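Local coordinates for protein activated BY transcription factor SSRB (Salmonella enterica, PDB 2WNW) that belongs to glycosyl hydrolase family 30, with a TIM-barrel domain and a beta-sandwich domain, its expression activated by the transcription factor SsrB, at residues D243-W248 and L265-Y270. Sequence-based numbering, arbitrary orientation.
Sequences DGLVDW and LAFHWY
Trp248 N donates to Gly244 O at 3.2 Å, a bond that ties Trp248 into the first turn of helix 245-252, with Gly244 as the N-cap residue, and Leu245 and Trp248 of this turn both touch strand 264-268. The helix and strand belong to a beta-alpha-beta crossover of the TIM barrel: from strand 234-239 the chain runs through helices 245-252 and 256-261 outside the barrel and returns as the neighbouring parallel strand 264-268. No hydrogen bond joins the two segments, whose contact is apolar and largely buried. Leu245 lies opposite Phe267, their CA atoms 7.6 Å apart. A chi1 of -154° sets Leu245 CG anti to the backbone N, and chi2 of 49° then directs CD1 to the strand. That methyl meets Leu265 CD2 at 4.0 Å and Phe267 CB at 4.2 Å, touching two residues on the same outward side of the strand, while Leu245 CD2 approaches the Phe267 ring obliquely. Leu265 CD2 also lies 4.1 Å from the backbone atom Leu245 O, so one methyl packs against both the side chain and the main chain of the helix. Ile278 of helix 275-284 touches Leu245 and Phe267 alike, continuing the apolar layer around the barrel. Val246, whose CB points away from the strand, packs on Leu37 of the second subunit, and Asp247 OD1 forms a salt bridge with Arg39 NH2 of that subunit. At the indole edge, Leu265 CD2 sits near the ring plane, 4.5 Å from Trp248 CD1, while the adjacent Trp248 NE1 is hydrogen-bonded to Glu213 OE1.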
ATOM      1  N   ASP A 243     -11.166  -4.093   9.773  1.00 14.90           N
ATOM      2  CA  ASP A 243     -10.479  -5.314  10.200  1.00 14.49           C
ATOM      3  C   ASP A 243     -11.215  -6.619   9.861  1.00 15.60           C
ATOM      4  O   ASP A 243     -10.586  -7.671   9.741  1.00 16.34           O
ATOM      5  CB  ASP A 243     -10.201  -5.250  11.703  1.00 15.20           C
ATOM      6  CG  ASP A 243     -11.470  -5.227  12.526  1.00 16.11           C
ATOM      7  OD1 ASP A 243     -11.922  -6.310  12.957  1.00 18.06           O
ATOM      8  OD2 ASP A 243     -12.022  -4.125  12.727  1.00 16.76           O
ATOM      9  N   GLY A 244     -12.535  -6.556   9.695  1.00 16.40           N
ATOM     10  CA  GLY A 244     -13.288  -7.765   9.384  1.00 16.82           C
ATOM     11  C   GLY A 244     -13.839  -7.804   7.970  1.00 17.23           C
ATOM     12  O   GLY A 244     -14.676  -8.647   7.630  1.00 16.63           O
ATOM     13  N   LEU A 245     -13.347  -6.897   7.138  1.00 16.61           N
ATOM     14  CA  LEU A 245     -13.787  -6.763   5.754  1.00 17.48           C
ATOM     15  C   LEU A 245     -13.689  -8.025   4.882  1.00 17.77           C
ATOM     16  O   LEU A 245     -14.686  -8.471   4.303  1.00 15.07           O
ATOM     17  CB  LEU A 245     -13.001  -5.621   5.106  1.00 20.37           C
ATOM     18  CG  LEU A 245     -13.591  -4.843   3.935  1.00 23.52           C
ATOM     19  CD1 LEU A 245     -15.012  -4.408   4.249  1.00 21.39           C
ATOM     20  CD2 LEU A 245     -12.702  -3.628   3.667  1.00 24.22           C
ATOM     21  N   VAL A 246     -12.494  -8.597   4.780  1.00 16.51           N
ATOM     22  CA  VAL A 246     -12.304  -9.780   3.948  1.00 17.50           C
ATOM     23  C   VAL A 246     -13.068 -11.008   4.441  1.00 17.73           C
ATOM     24  O   VAL A 246     -13.700 -11.709   3.643  1.00 16.49           O
ATOM     25  CB  VAL A 246     -10.804 -10.121   3.806  1.00 17.49           C
ATOM     26  CG1 VAL A 246     -10.630 -11.398   2.998  1.00 17.67           C
ATOM     27  CG2 VAL A 246     -10.078  -8.965   3.117  1.00 16.52           C
ATOM     28  N   ASP A 247     -13.021 -11.269   5.746  1.00 17.62           N
ATOM     29  CA  ASP A 247     -13.717 -12.426   6.309  1.00 19.24           C
ATOM     30  C   ASP A 247     -15.211 -12.408   5.979  1.00 18.06           C
ATOM     31  O   ASP A 247     -15.786 -13.426   5.584  1.00 19.34           O
ATOM     32  CB  ASP A 247     -13.549 -12.481   7.834  1.00 18.47           C
ATOM     33  CG  ASP A 247     -12.102 -12.687   8.266  1.00 20.77           C
ATOM     34  OD1 ASP A 247     -11.394 -13.495   7.632  1.00 19.93           O
ATOM     35  OD2 ASP A 247     -11.679 -12.049   9.259  1.00 22.86           O
ATOM     36  N   TRP A 248     -15.833 -11.246   6.151  1.00 17.86           N
ATOM     37  CA  TRP A 248     -17.259 -11.082   5.892  1.00 16.85           C
ATOM     38  C   TRP A 248     -17.591 -11.201   4.412  1.00 17.40           C
ATOM     39  O   TRP A 248     -18.530 -11.902   4.028  1.00 16.24           O
ATOM     40  CB  TRP A 248     -17.711  -9.720   6.410  1.00 16.41           C
ATOM     41  CG  TRP A 248     -19.188  -9.572   6.570  1.00 16.46           C
ATOM     42  CD1 TRP A 248     -20.056  -8.975   5.700  1.00 14.88           C
ATOM     43  CD2 TRP A 248     -19.957  -9.939   7.717  1.00 14.94           C
ATOM     44  NE1 TRP A 248     -21.318  -8.932   6.244  1.00 16.94           N
ATOM     45  CE2 TRP A 248     -21.285  -9.519   7.482  1.00 14.97           C
ATOM     46  CE3 TRP A 248     -19.652 -10.577   8.928  1.00 16.39           C
ATOM     47  CZ2 TRP A 248     -22.309  -9.717   8.415  1.00 18.34           C
ATOM     48  CZ3 TRP A 248     -20.671 -10.771   9.857  1.00 17.34           C
ATOM     49  CH2 TRP A 248     -21.982 -10.342   9.594  1.00 16.12           C
ATOM     50  N   LEU A 265     -19.662  -3.489  -0.239  1.00 17.87           N
ATOM     51  CA  LEU A 265     -19.573  -3.414   1.209  1.00 17.08           C
ATOM     52  C   LEU A 265     -19.245  -2.005   1.647  1.00 16.44           C
ATOM     53  O   LEU A 265     -18.503  -1.292   0.972  1.00 16.54           O
ATOM     54  CB  LEU A 265     -18.495  -4.358   1.748  1.00 17.22           C
ATOM     55  CG  LEU A 265     -18.632  -5.863   1.494  1.00 19.75           C
ATOM     56  CD1 LEU A 265     -18.068  -6.206   0.122  1.00 21.06           C
ATOM     57  CD2 LEU A 265     -17.869  -6.618   2.572  1.00 20.78           C
ATOM     58  N   ALA A 266     -19.819  -1.604   2.774  1.00 14.42           N
ATOM     59  CA  ALA A 266     -19.553  -0.287   3.334  1.00 14.22           C
ATOM     60  C   ALA A 266     -18.639  -0.548   4.525  1.00 14.61           C
ATOM     61  O   ALA A 266     -18.690  -1.622   5.118  1.00 15.14           O
ATOM     62  CB  ALA A 266     -20.846   0.359   3.791  1.00 14.10           C
ATOM     63  N   PHE A 267     -17.789   0.411   4.874  1.00 13.73           N
ATOM     64  CA  PHE A 267     -16.905   0.211   6.015  1.00 14.50           C
ATOM     65  C   PHE A 267     -16.604   1.500   6.760  1.00 14.57           C
ATOM     66  O   PHE A 267     -16.777   2.597   6.226  1.00 14.12           O
ATOM     67  CB  PHE A 267     -15.597  -0.470   5.588  1.00 13.44           C
ATOM     68  CG  PHE A 267     -14.863   0.246   4.486  1.00 15.99           C
ATOM     69  CD1 PHE A 267     -15.033  -0.133   3.159  1.00 17.12           C
ATOM     70  CD2 PHE A 267     -14.006   1.302   4.778  1.00 16.08           C
ATOM     71  CE1 PHE A 267     -14.355   0.529   2.133  1.00 17.94           C
ATOM     72  CE2 PHE A 267     -13.323   1.973   3.759  1.00 18.20           C
ATOM     73  CZ  PHE A 267     -13.501   1.583   2.437  1.00 17.83           C
ATOM     74  N   HIS A 268     -16.163   1.346   8.005  1.00 14.76           N
ATOM     75  CA  HIS A 268     -15.834   2.464   8.883  1.00 13.95           C
ATOM     76  C   HIS A 268     -14.343   2.397   9.220  1.00 14.94           C
ATOM     77  O   HIS A 268     -13.652   1.465   8.800  1.00 14.16           O
ATOM     78  CB  HIS A 268     -16.670   2.379  10.165  1.00 14.82           C
ATOM     79  CG  HIS A 268     -18.148   2.279   9.922  1.00 15.09           C
ATOM     80  ND1 HIS A 268     -19.049   2.008  10.930  1.00 15.49           N
ATOM     81  CD2 HIS A 268     -18.879   2.408   8.788  1.00 14.32           C
ATOM     82  CE1 HIS A 268     -20.272   1.972  10.427  1.00 16.19           C
ATOM     83  NE2 HIS A 268     -20.196   2.211   9.128  1.00 16.58           N
ATOM     84  N   TRP A 269     -13.851   3.363   9.994  1.00 14.07           N
ATOM     85  CA  TRP A 269     -12.427   3.396  10.325  1.00 15.11           C
ATOM     86  C   TRP A 269     -12.074   3.245  11.798  1.00 14.48           C
ATOM     87  O   TRP A 269     -10.925   3.446  12.178  1.00 15.42           O
ATOM     88  CB  TRP A 269     -11.807   4.709   9.820  1.00 15.21           C
ATOM     89  CG  TRP A 269     -12.195   5.964  10.599  1.00 15.04           C
ATOM     90  CD1 TRP A 269     -12.618   6.038  11.902  1.00 16.92           C
ATOM     91  CD2 TRP A 269     -12.091   7.322  10.142  1.00 14.33           C
ATOM     92  NE1 TRP A 269     -12.776   7.353  12.282  1.00 15.74           N
ATOM     93  CE2 TRP A 269     -12.459   8.161  11.221  1.00 15.38           C
ATOM     94  CE3 TRP A 269     -11.717   7.911   8.924  1.00 13.84           C
ATOM     95  CZ2 TRP A 269     -12.464   9.560  11.120  1.00 13.55           C
ATOM     96  CZ3 TRP A 269     -11.722   9.309   8.825  1.00 14.27           C
ATOM     97  CH2 TRP A 269     -12.093  10.111   9.916  1.00 14.44           C
ATOM     98  N   TYR A 270     -13.041   2.871  12.624  1.00 16.53           N
ATOM     99  CA  TYR A 270     -12.801   2.805  14.059  1.00 16.53           C
ATOM    100  C   TYR A 270     -11.759   1.837  14.619  1.00 16.96           C
ATOM    101  O   TYR A 270     -11.417   1.938  15.797  1.00 17.87           O
ATOM    102  CB  TYR A 270     -14.142   2.646  14.783  1.00 16.24           C
ATOM    103  CG  TYR A 270     -15.111   3.768  14.443  1.00 16.63           C
ATOM    104  CD1 TYR A 270     -16.279   3.517  13.725  1.00 17.33           C
ATOM    105  CD2 TYR A 270     -14.837   5.087  14.808  1.00 17.10           C
ATOM    106  CE1 TYR A 270     -17.153   4.554  13.377  1.00 16.91           C
ATOM    107  CE2 TYR A 270     -15.701   6.129  14.466  1.00 17.26           C
ATOM    108  CZ  TYR A 270     -16.857   5.853  13.750  1.00 17.22           C
ATOM    109  OH  TYR A 270     -17.710   6.877  13.406  1.00 16.84           O
TER